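Local coordinates for DNA mismatch repair protein MUTS (Thermus aquaticus, PDB 1EWQ) that takes part in the repair of DNA mismatches, binding mismatched DNA and possibly carrying out the recognition step, and has a weak ATPase activity, at residues P10-P15 / S63-T68; D46-A51 / T67-G72; L92-Q97 / V112-T117. All coordinates share one frame; numbering follows the deposited sequence.

All three contacts belong to the N-terminal mismatch-recognition domain, and all reach one mixed sheet. Interactions 1 and 2 share strand 67-74: the loop leading into it meets the proline-rich segment 10-15 in interaction 1, and its later residues carry helix 44-54 in interaction 2. Interaction 3 lies at the other end of the sheet, its centre about 17 Å from that of interaction 2. Interaction 1 is partly buried and faces a DNA backbone, pairing proline rings with a serine, an aspartate and a phenylalanine. Interaction 2 is a buried meeting of small apolar side chains, without hydrogen bonds between its segments. Interaction 3, also buried, is held by backbone hydrogen bonds, with apolar packing on both faces.

Interaction 1: residues P10-P15 / S63-T68. With nucleotides of chain B.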
loop_
_atom_site.group_PDB
_atom_site.type_symbol
_atom_site.label_atom_id
_atom_site.label_comp_id
_atom_site.label_asym_id
_atom_site.label_seq_id
_atom_site.Cartn_x
_atom_site.Cartn_y
_atom_site.Cartn_z
ATOM N N PRO C 10 -10.674 -39.085 10.710
ATOM C CA PRO C 10 -11.398 -39.226 11.977
ATOM C C PRO C 10 -10.469 -39.486 13.162
ATOM O O PRO C 10 -9.273 -39.196 13.102
ATOM C CB PRO C 10 -12.322 -40.403 11.699
ATOM C CG PRO C 10 -11.452 -41.284 10.865
ATOM C CD PRO C 10 -10.799 -40.311 9.899
ATOM N N GLY C 11 -11.031 -40.030 14.237
ATOM C CA GLY C 11 -10.235 -40.331 15.414
ATOM C C GLY C 11 -9.962 -39.131 16.300
ATOM O O GLY C 11 -10.380 -38.018 15.980
ATOM N N PRO C 12 -9.255 -39.326 17.427
ATOM C CA PRO C 12 -8.921 -38.257 18.375
ATOM C C PRO C 12 -7.862 -37.282 17.859
ATOM O O PRO C 12 -7.464 -37.334 16.694
ATOM C CB PRO C 12 -8.448 -39.029 19.601
ATOM C CG PRO C 12 -7.760 -40.204 18.988
ATOM C CD PRO C 12 -8.739 -40.623 17.907
ATOM N N LEU C 13 -7.414 -36.397 18.742
ATOM C CA LEU C 13 -6.409 -35.396 18.411
ATOM C C LEU C 13 -5.104 -35.756 19.126
ATOM O O LEU C 13 -5.101 -36.035 20.326
ATOM C CB LEU C 13 -6.899 -34.019 18.874
ATOM C CG LEU C 13 -6.256 -32.739 18.335
ATOM C CD1 LEU C 13 -6.528 -32.623 16.844
ATOM C CD2 LEU C 13 -6.830 -31.526 19.065
ATOM N N PRO C 14 -3.980 -35.780 18.398
ATOM C CA PRO C 14 -2.708 -36.114 19.049
ATOM C C PRO C 14 -2.488 -35.205 20.261
ATOM O O PRO C 14 -2.985 -34.083 20.294
ATOM C CB PRO C 14 -1.685 -35.865 17.944
ATOM C CG PRO C 14 -2.453 -36.217 16.705
ATOM C CD PRO C 14 -3.799 -35.576 16.950
ATOM N N PRO C 15 -1.748 -35.681 21.276
ATOM C CA PRO C 15 -1.479 -34.888 22.481
ATOM C C PRO C 15 -1.017 -33.454 22.205
ATOM O O PRO C 15 -1.559 -32.507 22.777
ATOM C CB PRO C 15 -0.415 -35.713 23.197
ATOM C CG PRO C 15 -0.832 -37.103 22.878
ATOM C CD PRO C 15 -1.141 -37.021 21.395
ATOM N N SER C 63 -1.093 -37.990 11.773
ATOM C CA SER C 63 -1.104 -38.880 12.929
ATOM C C SER C 63 -2.203 -39.905 12.649
ATOM O O SER C 63 -3.242 -39.555 12.087
ATOM C CB SER C 63 -1.440 -38.105 14.203
ATOM O OG SER C 63 -2.772 -37.614 14.171
ATOM N N LYS C 64 -1.978 -41.157 13.038
ATOM C CA LYS C 64 -2.949 -42.230 12.804
ATOM C C LYS C 64 -4.380 -41.709 12.731
ATOM O O LYS C 64 -5.073 -41.875 11.725
ATOM C CB LYS C 64 -2.853 -43.282 13.909
ATOM C CG LYS C 64 -3.806 -44.447 13.715
ATOM C CD LYS C 64 -3.600 -45.507 14.771
ATOM C CE LYS C 64 -4.519 -46.691 14.542
ATOM N NZ LYS C 64 -4.343 -47.721 15.604
ATOM N N ASP C 65 -4.806 -41.080 13.817
ATOM C CA ASP C 65 -6.134 -40.503 13.919
ATOM C C ASP C 65 -6.455 -39.739 12.632
ATOM O O ASP C 65 -7.234 -40.213 11.801
ATOM C CB ASP C 65 -6.162 -39.573 15.127
ATOM C CG ASP C 65 -5.426 -40.163 16.325
ATOM O OD1 ASP C 65 -5.876 -41.214 16.842
ATOM O OD2 ASP C 65 -4.392 -39.585 16.739
ATOM N N PHE C 66 -5.854 -38.563 12.463
ATOM C CA PHE C 66 -6.076 -37.774 11.257
ATOM C C PHE C 66 -4.892 -36.873 10.931
ATOM O O PHE C 66 -3.896 -36.851 11.655
ATOM C CB PHE C 66 -7.356 -36.926 11.382
ATOM C CG PHE C 66 -7.196 -35.650 12.187
ATOM C CD1 PHE C 66 -8.060 -34.577 11.967
ATOM C CD2 PHE C 66 -6.196 -35.513 13.147
ATOM C CE1 PHE C 66 -7.929 -33.389 12.684
ATOM C CE2 PHE C 66 -6.057 -34.325 13.870
ATOM C CZ PHE C 66 -6.927 -33.262 13.634
ATOM N N THR C 67 -5.010 -36.140 9.829
ATOM C CA THR C 67 -3.965 -35.217 9.408
ATOM C C THR C 67 -4.558 -33.816 9.398
ATOM O O THR C 67 -5.733 -33.632 9.067
ATOM C CB THR C 67 -3.444 -35.540 7.992
ATOM O OG1 THR C 67 -2.342 -34.677 7.682
ATOM C CG2 THR C 67 -4.538 -35.331 6.955
ATOM N N THR C 68 -3.745 -32.832 9.765
ATOM C CA THR C 68 -4.198 -31.450 9.803
ATOM C C THR C 68 -3.201 -30.530 9.120
ATOM O O THR C 68 -2.008 -30.837 9.037
ATOM C CB THR C 68 -4.386 -30.964 11.261
ATOM O OG1 THR C 68 -4.905 -29.631 11.257
ATOM C CG2 THR C 68 -3.054 -30.980 12.014
ATOM P P DT B 15 2.038 -36.083 20.083
ATOM O OP1 DT B 15 0.808 -35.257 20.004
ATOM O OP2 DT B 15 2.407 -36.742 21.366
ATOM O "O5'" DT B 15 1.901 -37.190 18.953
ATOM C "C5'" DT B 15 3.063 -37.702 18.323
ATOM C "C4'" DT B 15 2.685 -38.722 17.278
ATOM O "O4'" DT B 15 3.908 -39.330 16.814
ATOM C "C3'" DT B 15 1.846 -39.872 17.819
ATOM O "O3'" DT B 15 1.039 -40.400 16.761
ATOM C "C2'" DT B 15 2.889 -40.862 18.302
ATOM C "C1'" DT B 15 4.069 -40.627 17.369
ATOM N N1 DT B 15 5.384 -40.645 18.034
ATOM C C2 DT B 15 6.457 -41.136 17.325
ATOM O O2 DT B 15 6.364 -41.568 16.182
ATOM N N3 DT B 15 7.655 -41.097 18.001
ATOM C C4 DT B 15 7.878 -40.630 19.282
ATOM O O4 DT B 15 9.017 -40.650 19.756
ATOM C C5 DT B 15 6.703 -40.134 19.969
ATOM C C7 DT B 15 6.850 -39.600 21.359
ATOM C C6 DT B 15 5.530 -40.174 19.321
ATOM P P DA B 16 -0.132 -41.445 17.090
ATOM O OP1 DA B 16 -1.425 -40.876 16.627
ATOM O OP2 DA B 16 0.028 -41.860 18.509
ATOM O "O5'" DA B 16 0.212 -42.678 16.145
ATOM C "C5'" DA B 16 0.427 -42.481 14.748
ATOM C "C4'" DA B 16 1.153 -43.667 14.158
ATOM O "O4'" DA B 16 2.472 -43.757 14.744
ATOM C "C3'" DA B 16 0.480 -45.014 14.412
ATOM O "O3'" DA B 16 0.588 -45.840 13.250
ATOM C "C2'" DA B 16 1.248 -45.587 15.591
ATOM C "C1'" DA B 16 2.639 -44.983 15.448
ATOM N N9 DA B 16 3.275 -44.667 16.727
ATOM C C8 DA B 16 2.667 -44.151 17.843
ATOM N N7 DA B 16 3.488 -43.928 18.840
ATOM C C5 DA B 16 4.722 -44.330 18.351
ATOM C C6 DA B 16 6.006 -44.337 18.921
ATOM N N6 DA B 16 6.268 -43.898 20.153
ATOM N N1 DA B 16 7.023 -44.810 18.170
ATOM C C2 DA B 16 6.758 -45.236 16.930
ATOM N N3 DA B 16 5.599 -45.273 16.282
ATOM C C4 DA B 16 4.606 -44.801 17.056
ATOM P P DG B 17 0.007 -47.338 13.280
ATOM O OP1 DG B 17 -0.339 -47.699 11.880
ATOM O OP2 DG B 17 -1.024 -47.451 14.346
ATOM O "O5'" DG B 17 1.276 -48.192 13.720
ATOM C "C5'" DG B 17 2.501 -48.084 12.996
ATOM C "C4'" DG B 17 3.544 -48.998 13.595
ATOM O "O4'" DG B 17 4.102 -48.429 14.807
ATOM C "C3'" DG B 17 3.011 -50.380 13.973
ATOM O "O3'" DG B 17 3.980 -51.374 13.629
ATOM C "C2'" DG B 17 2.855 -50.286 15.481
ATOM C "C1'" DG B 17 4.017 -49.382 15.853
ATOM N N9 DG B 17 3.877 -48.661 17.115
ATOM C C8 DG B 17 2.721 -48.170 17.672
ATOM N N7 DG B 17 2.918 -47.567 18.814
ATOM C C5 DG B 17 4.286 -47.666 19.024
ATOM C C6 DG B 17 5.090 -47.193 20.095
ATOM O O6 DG B 17 4.740 -46.566 21.101
ATOM N N1 DG B 17 6.431 -47.513 19.909
ATOM C C2 DG B 17 6.938 -48.198 18.829
ATOM N N2 DG B 17 8.265 -48.411 18.831
ATOM N N3 DG B 17 6.199 -48.640 17.823
ATOM C C4 DG B 17 4.893 -48.341 17.986
#
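Leu13 and Phe66 supply the apolar part of this contact. The leucine CG stands anti to the backbone N (chi1 -163°), and its CD1 reaches the far end of the phenylalanine ring, 3.3 Å from Phe66 CZ. Pro14 meets the same ring at its edge, with Pro14 CD 4.0 Å from Phe66 CE2. Helix 15-26 adds to this apolar group: Phe66 touches Leu17 and Leu13 touches Val21.

No hydrogen bond joins the two segments; oxygen atoms meet proline carbons instead. Pro14 CG abuts Ser63 OG, 2.9 Å away, a tight contact. That hydroxyl is nevertheless satisfied, because Ser63 OG donates to Phe66 O at 2.9 Å; Ser63 N also donates to this carbonyl, so two bonds close the turn. Asp65 crosses the Pro12 ring at about a right angle, its OD1 lying 3.0 Å from Pro12 CG, while Asp65 CB sits against the Pro12 carbonyl. Gly11 suits its place because its phi is positive (80°) and a CB there would press on the CA of Asp65. An alanine in place of this aspartate would probably open a gap beside the Pro12 ring by removing the carboxylate, leaving that proline less firmly seated.

Toward the DNA, the contacts are with the backbone of chain B. Asp65 OD2 lies 3.2 Å from OP1 of DA16; two acidic groups so close would probably repel each other. Lys64 extends beside the phosphate of DG17. Pro14 is the N-cap residue of helix 15-26, and OP1 of DT15 comes within 2.9 Å of Pro15 N, which has no hydrogen to give; this is close contact at the helix N-terminus, whose dipole might favour the charge. The whole is a beta-hairpin turn joining strands 59-62 and 67-74, packed on a proline-rich segment beside the sugar-phosphate backbone.

Interaction 2: residues D46-A51 / T67-G72; sequences DAERLA and TTPMAG. With nucleotides of chain A.
Leu50 reaches from helix 44-54 onto Ala71 of the strand. Its CB already stands 4.2 Å from Ala71 CB. CG is anti to the backbone N (chi1 -174°), and from there the CD2 branch turns over the strand: Leu50 CD2 lies 3.8 Å from Ala71 CB and 3.6 Å from Ala71 O, then 4.0 Å from Gly72 N. The leucine also packs on Cys42 of strand 39-43 and on Leu56.

Helix 44-54 is the connection of a beta-alpha-beta crossover between the parallel strands 39-43 and 59-62, which strand 67-74 separates in the sheet, and the helix packs on that strand. The local axes approach to 6.6 Å, a closeness that suits small residues. Ala47 CB lies 4.0 Å from Ala71 CB and also meets the ring of Pro69, while Ala71 CB presses against Ala47 O at 3.1 Å; Ala51 flanks the same methyl. The end of Glu48 comes toward Pro69, but its OE2 is held in a salt bridge by Lys6.

The strand's opposite side looks to the DNA. Met70, present as selenomethionine, points away from the helix, and Gly72 CA is 3.3 Å from O2 of DT13 of chain A, where a CB would collide with the base.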
loop_
_atom_site.group_PDB
_atom_site.type_symbol
_atom_site.label_atom_id
_atom_site.label_comp_id
_atom_site.label_asym_id
_atom_site.label_seq_id
_atom_site.Cartn_x
_atom_site.Cartn_y
_atom_site.Cartn_z
ATOM N N ASP C 46 -5.694 -21.877 11.030
ATOM C CA ASP C 46 -4.643 -20.984 11.494
ATOM C C ASP C 46 -3.339 -21.220 10.742
ATOM O O ASP C 46 -2.557 -20.290 10.538
ATOM C CB ASP C 46 -4.447 -21.161 12.997
ATOM C CG ASP C 46 -5.621 -20.631 13.791
ATOM O OD1 ASP C 46 -5.898 -19.421 13.680
ATOM O OD2 ASP C 46 -6.270 -21.413 14.516
ATOM N N ALA C 47 -3.116 -22.467 10.328
ATOM C CA ALA C 47 -1.924 -22.827 9.571
ATOM C C ALA C 47 -2.116 -22.280 8.166
ATOM O O ALA C 47 -1.159 -21.882 7.498
ATOM C CB ALA C 47 -1.763 -24.342 9.527
ATOM N N GLU C 48 -3.370 -22.259 7.730
ATOM C CA GLU C 48 -3.716 -21.752 6.411
ATOM C C GLU C 48 -3.508 -20.244 6.421
ATOM O O GLU C 48 -2.877 -19.688 5.524
ATOM C CB GLU C 48 -5.173 -22.082 6.086
ATOM C CG GLU C 48 -5.539 -23.530 6.346
ATOM C CD GLU C 48 -6.956 -23.877 5.912
ATOM O OE1 GLU C 48 -7.904 -23.155 6.287
ATOM O OE2 GLU C 48 -7.120 -24.886 5.199
ATOM N N ARG C 49 -4.041 -19.588 7.447
ATOM C CA ARG C 49 -3.889 -18.146 7.594
ATOM C C ARG C 49 -2.410 -17.776 7.541
ATOM O O ARG C 49 -1.986 -16.989 6.694
ATOM C CB ARG C 49 -4.451 -17.693 8.939
ATOM C CG ARG C 49 -5.957 -17.776 9.077
ATOM C CD ARG C 49 -6.361 -17.406 10.496
ATOM N NE ARG C 49 -7.794 -17.164 10.629
ATOM C CZ ARG C 49 -8.436 -16.150 10.057
ATOM N NH1 ARG C 49 -7.767 -15.276 9.307
ATOM N NH2 ARG C 49 -9.748 -16.007 10.234
ATOM N N LEU C 50 -1.636 -18.358 8.456
ATOM C CA LEU C 50 -0.201 -18.106 8.559
ATOM C C LEU C 50 0.527 -18.290 7.233
ATOM O O LEU C 50 1.300 -17.427 6.819
ATOM C CB LEU C 50 0.428 -19.036 9.605
ATOM C CG LEU C 50 1.906 -18.800 9.939
ATOM C CD1 LEU C 50 2.062 -17.502 10.726
ATOM C CD2 LEU C 50 2.445 -19.968 10.745
ATOM N N ALA C 51 0.275 -19.423 6.581
ATOM C CA ALA C 51 0.902 -19.755 5.309
ATOM C C ALA C 51 0.690 -18.689 4.244
ATOM O O ALA C 51 1.646 -18.244 3.610
ATOM C CB ALA C 51 0.381 -21.101 4.808
ATOM N N THR C 67 -5.010 -36.140 9.829
ATOM C CA THR C 67 -3.965 -35.217 9.408
ATOM C C THR C 67 -4.558 -33.816 9.398
ATOM O O THR C 67 -5.733 -33.632 9.067
ATOM C CB THR C 67 -3.444 -35.540 7.992
ATOM O OG1 THR C 67 -2.342 -34.677 7.682
ATOM C CG2 THR C 67 -4.538 -35.331 6.955
ATOM N N THR C 68 -3.745 -32.832 9.765
ATOM C CA THR C 68 -4.198 -31.450 9.803
ATOM C C THR C 68 -3.201 -30.530 9.120
ATOM O O THR C 68 -2.008 -30.837 9.037
ATOM C CB THR C 68 -4.386 -30.964 11.261
ATOM O OG1 THR C 68 -4.905 -29.631 11.257
ATOM C CG2 THR C 68 -3.054 -30.980 12.014
ATOM N N PRO C 69 -3.679 -29.390 8.605
ATOM C CA PRO C 69 -2.782 -28.446 7.939
ATOM C C PRO C 69 -1.732 -27.915 8.927
ATOM O O PRO C 69 -2.011 -27.776 10.121
ATOM C CB PRO C 69 -3.736 -27.358 7.457
ATOM C CG PRO C 69 -4.991 -28.126 7.172
ATOM C CD PRO C 69 -5.089 -29.033 8.370
HETATM N N MSE C 70 -0.533 -27.624 8.428
HETATM C CA MSE C 70 0.543 -27.121 9.273
HETATM C C MSE C 70 1.409 -26.079 8.579
HETATM O O MSE C 70 1.799 -26.249 7.431
HETATM C CB MSE C 70 1.442 -28.273 9.738
HETATM C CG MSE C 70 2.632 -27.813 10.577
HETATM SE SE MSE C 70 3.800 -29.241 11.132
HETATM C CE MSE C 70 5.058 -29.156 9.676
ATOM N N ALA C 71 1.698 -24.996 9.289
ATOM C CA ALA C 71 2.552 -23.927 8.777
ATOM C C ALA C 71 3.433 -23.486 9.942
ATOM O O ALA C 71 2.989 -23.480 11.086
ATOM C CB ALA C 71 1.713 -22.775 8.280
ATOM N N GLY C 72 4.679 -23.133 9.668
ATOM C CA GLY C 72 5.546 -22.724 10.755
ATOM C C GLY C 72 6.712 -21.867 10.325
ATOM O O GLY C 72 7.046 -21.806 9.147
ATOM P P DT A 13 8.036 -29.334 4.439
ATOM O OP1 DT A 13 7.194 -29.489 3.224
ATOM O OP2 DT A 13 9.418 -29.879 4.455
ATOM O "O5'" DT A 13 8.104 -27.797 4.814
ATOM C "C5'" DT A 13 8.030 -27.458 6.179
ATOM C "C4'" DT A 13 7.497 -26.064 6.366
ATOM O "O4'" DT A 13 7.061 -26.028 7.735
ATOM C "C3'" DT A 13 8.575 -24.994 6.229
ATOM O "O3'" DT A 13 8.036 -23.764 5.731
ATOM C "C2'" DT A 13 9.139 -24.874 7.635
ATOM C "C1'" DT A 13 8.011 -25.361 8.546
ATOM N N1 DT A 13 8.436 -26.315 9.595
ATOM C C2 DT A 13 7.648 -26.429 10.717
ATOM O O2 DT A 13 6.608 -25.809 10.867
ATOM N N3 DT A 13 8.122 -27.301 11.663
ATOM C C4 DT A 13 9.272 -28.059 11.598
ATOM O O4 DT A 13 9.583 -28.774 12.541
ATOM C C5 DT A 13 10.035 -27.919 10.381
ATOM C C7 DT A 13 11.276 -28.734 10.203
ATOM C C6 DT A 13 9.589 -27.060 9.454
#

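Interaction 3: residues L92-Q97 / V112-T117; sequences LAVADQ and VTQLLT
Leu92 and Leu116 form an antiparallel hydrogen-bonded pair, the first of the links that run along strands 92-97 and 110-116 until a beta bulge at Thr113 shifts the register by one. The two strands close one end of the mixed sheet of the mismatch-recognition domain, strand 110-116 being outermost within the chain. Leu92 N donates to Leu116 O at 2.9 Å, and Leu116 N returns a shorter bond of 2.6 Å to Leu92 O. Val94 N then bonds to Gln114 O. Val94 O, however, receives Thr113 N at 2.7 Å, so both Thr113 and Gln114 stand opposite one valine. Thr113 makes this possible by adopting near-helical backbone angles (-86°/-28°).

One face carries Leu92, Val94, Gln114 and Leu116. Leu92 and Leu116 lie obliquely across each other, CB to CB at 4.0 Å, and their CD1 methyls meet as well. Branched and long apolar residues suit this face because helix 78-87 packs on it: Leu92 touches Leu85, and Val94 and Leu116 both touch Phe78. On the other face Ala93 and Ala95 are small, and larger neighbours reach over them. Leu115 holds its CG anti to the carbonyl carbon (chi1 -56°), and from there its CD2 comes to 3.7 Å from Ala93 CB, while Val112 flanks both alanines, its CG2 at 4.4 Å from Ala95 CB.

Past the bulge, Gln97 turns away from the edge strand and its NE2 donates to a DNA phosphate. Asp96 crosses Thr113 at about a right angle; its OD1 is hydrogen-bonded to Tyr40 OH, while Asp96 OD2 rests 3.6 Å from Thr113 CB.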
loop_
_atom_site.group_PDB
_atom_site.type_symbol
_atom_site.label_atom_id
_atom_site.label_comp_id
_atom_site.label_asym_id
_atom_site.label_seq_id
_atom_site.Cartn_x
_atom_site.Cartn_y
_atom_site.Cartn_z
ATOM N N LEU C 92 -0.793 -11.115 18.055
ATOM C CA LEU C 92 -0.118 -12.396 18.230
ATOM C C LEU C 92 0.006 -12.904 19.661
ATOM O O LEU C 92 0.441 -12.185 20.558
ATOM C CB LEU C 92 1.281 -12.328 17.621
ATOM C CG LEU C 92 1.404 -11.694 16.236
ATOM C CD1 LEU C 92 2.873 -11.521 15.894
ATOM C CD2 LEU C 92 0.689 -12.549 15.213
ATOM N N ALA C 93 -0.378 -14.159 19.861
ATOM C CA ALA C 93 -0.263 -14.805 21.163
ATOM C C ALA C 93 0.909 -15.767 21.000
ATOM O O ALA C 93 0.853 -16.693 20.193
ATOM C CB ALA C 93 -1.534 -15.566 21.500
ATOM N N VAL C 94 1.975 -15.525 21.753
ATOM C CA VAL C 94 3.179 -16.338 21.675
ATOM C C VAL C 94 3.215 -17.416 22.741
ATOM O O VAL C 94 3.285 -17.126 23.935
ATOM C CB VAL C 94 4.443 -15.458 21.809
ATOM C CG1 VAL C 94 5.692 -16.326 21.886
ATOM C CG2 VAL C 94 4.530 -14.520 20.620
ATOM N N ALA C 95 3.157 -18.665 22.299
ATOM C CA ALA C 95 3.204 -19.794 23.207
ATOM C C ALA C 95 4.568 -20.450 23.058
ATOM O O ALA C 95 4.900 -20.973 21.995
ATOM C CB ALA C 95 2.108 -20.777 22.870
ATOM N N ASP C 96 5.369 -20.403 24.118
ATOM C CA ASP C 96 6.698 -21.004 24.085
ATOM C C ASP C 96 6.789 -22.240 24.969
ATOM O O ASP C 96 5.854 -22.578 25.698
ATOM C CB ASP C 96 7.762 -20.006 24.557
ATOM C CG ASP C 96 7.863 -18.785 23.667
ATOM O OD1 ASP C 96 7.880 -18.952 22.433
ATOM O OD2 ASP C 96 7.943 -17.662 24.207
ATOM N N GLN C 97 7.932 -22.911 24.889
ATOM C CA GLN C 97 8.194 -24.078 25.707
ATOM C C GLN C 97 8.816 -23.518 26.980
ATOM O O GLN C 97 9.924 -22.988 26.966
ATOM C CB GLN C 97 9.150 -25.029 24.978
ATOM C CG GLN C 97 8.511 -25.665 23.747
ATOM C CD GLN C 97 9.449 -26.567 22.972
ATOM O OE1 GLN C 97 9.021 -27.303 22.084
ATOM N NE2 GLN C 97 10.735 -26.512 23.299
ATOM N N VAL C 112 1.341 -19.434 26.930
ATOM C CA VAL C 112 1.476 -18.169 26.235
ATOM C C VAL C 112 2.342 -17.263 27.105
ATOM O O VAL C 112 1.971 -16.926 28.222
ATOM C CB VAL C 112 0.100 -17.520 26.007
ATOM C CG1 VAL C 112 0.266 -16.174 25.314
ATOM C CG2 VAL C 112 -0.770 -18.446 25.167
ATOM N N THR C 113 3.504 -16.883 26.590
ATOM C CA THR C 113 4.437 -16.031 27.323
ATOM C C THR C 113 4.164 -14.540 27.167
ATOM O O THR C 113 4.476 -13.748 28.055
ATOM C CB THR C 113 5.896 -16.341 26.893
ATOM O OG1 THR C 113 6.353 -17.496 27.602
ATOM C CG2 THR C 113 6.838 -15.159 27.174
ATOM N N GLN C 114 3.573 -14.155 26.045
ATOM C CA GLN C 114 3.294 -12.751 25.804
ATOM C C GLN C 114 2.422 -12.561 24.589
ATOM O O GLN C 114 2.357 -13.421 23.713
ATOM C CB GLN C 114 4.597 -11.989 25.593
ATOM C CG GLN C 114 5.514 -12.650 24.591
ATOM C CD GLN C 114 6.619 -11.736 24.124
ATOM O OE1 GLN C 114 7.559 -12.170 23.453
ATOM N NE2 GLN C 114 6.510 -10.458 24.468
ATOM N N LEU C 115 1.754 -11.418 24.546
ATOM C CA LEU C 115 0.897 -11.077 23.436
ATOM C C LEU C 115 1.572 -9.924 22.711
ATOM O O LEU C 115 2.214 -9.080 23.344
ATOM C CB LEU C 115 -0.475 -10.640 23.951
ATOM C CG LEU C 115 -1.204 -11.652 24.845
ATOM C CD1 LEU C 115 -2.551 -11.081 25.270
ATOM C CD2 LEU C 115 -1.403 -12.958 24.092
ATOM N N LEU C 116 1.459 -9.898 21.391
ATOM C CA LEU C 116 2.048 -8.815 20.613
ATOM C C LEU C 116 0.937 -8.071 19.906
ATOM O O LEU C 116 0.315 -8.596 18.990
ATOM C CB LEU C 116 3.047 -9.343 19.583
ATOM C CG LEU C 116 4.281 -10.080 20.112
ATOM C CD1 LEU C 116 5.223 -10.375 18.953
ATOM C CD2 LEU C 116 4.992 -9.242 21.143
ATOM N N THR C 117 0.673 -6.853 20.363
ATOM C CA THR C 117 -0.356 -6.026 19.771
ATOM C C THR C 117 0.291 -4.678 19.485
ATOM O O THR C 117 1.175 -4.247 20.201
ATOM C CB THR C 117 -1.574 -5.888 20.709
ATOM O OG1 THR C 117 -1.262 -5.022 21.804
ATOM C CG2 THR C 117 -1.968 -7.270 21.242
#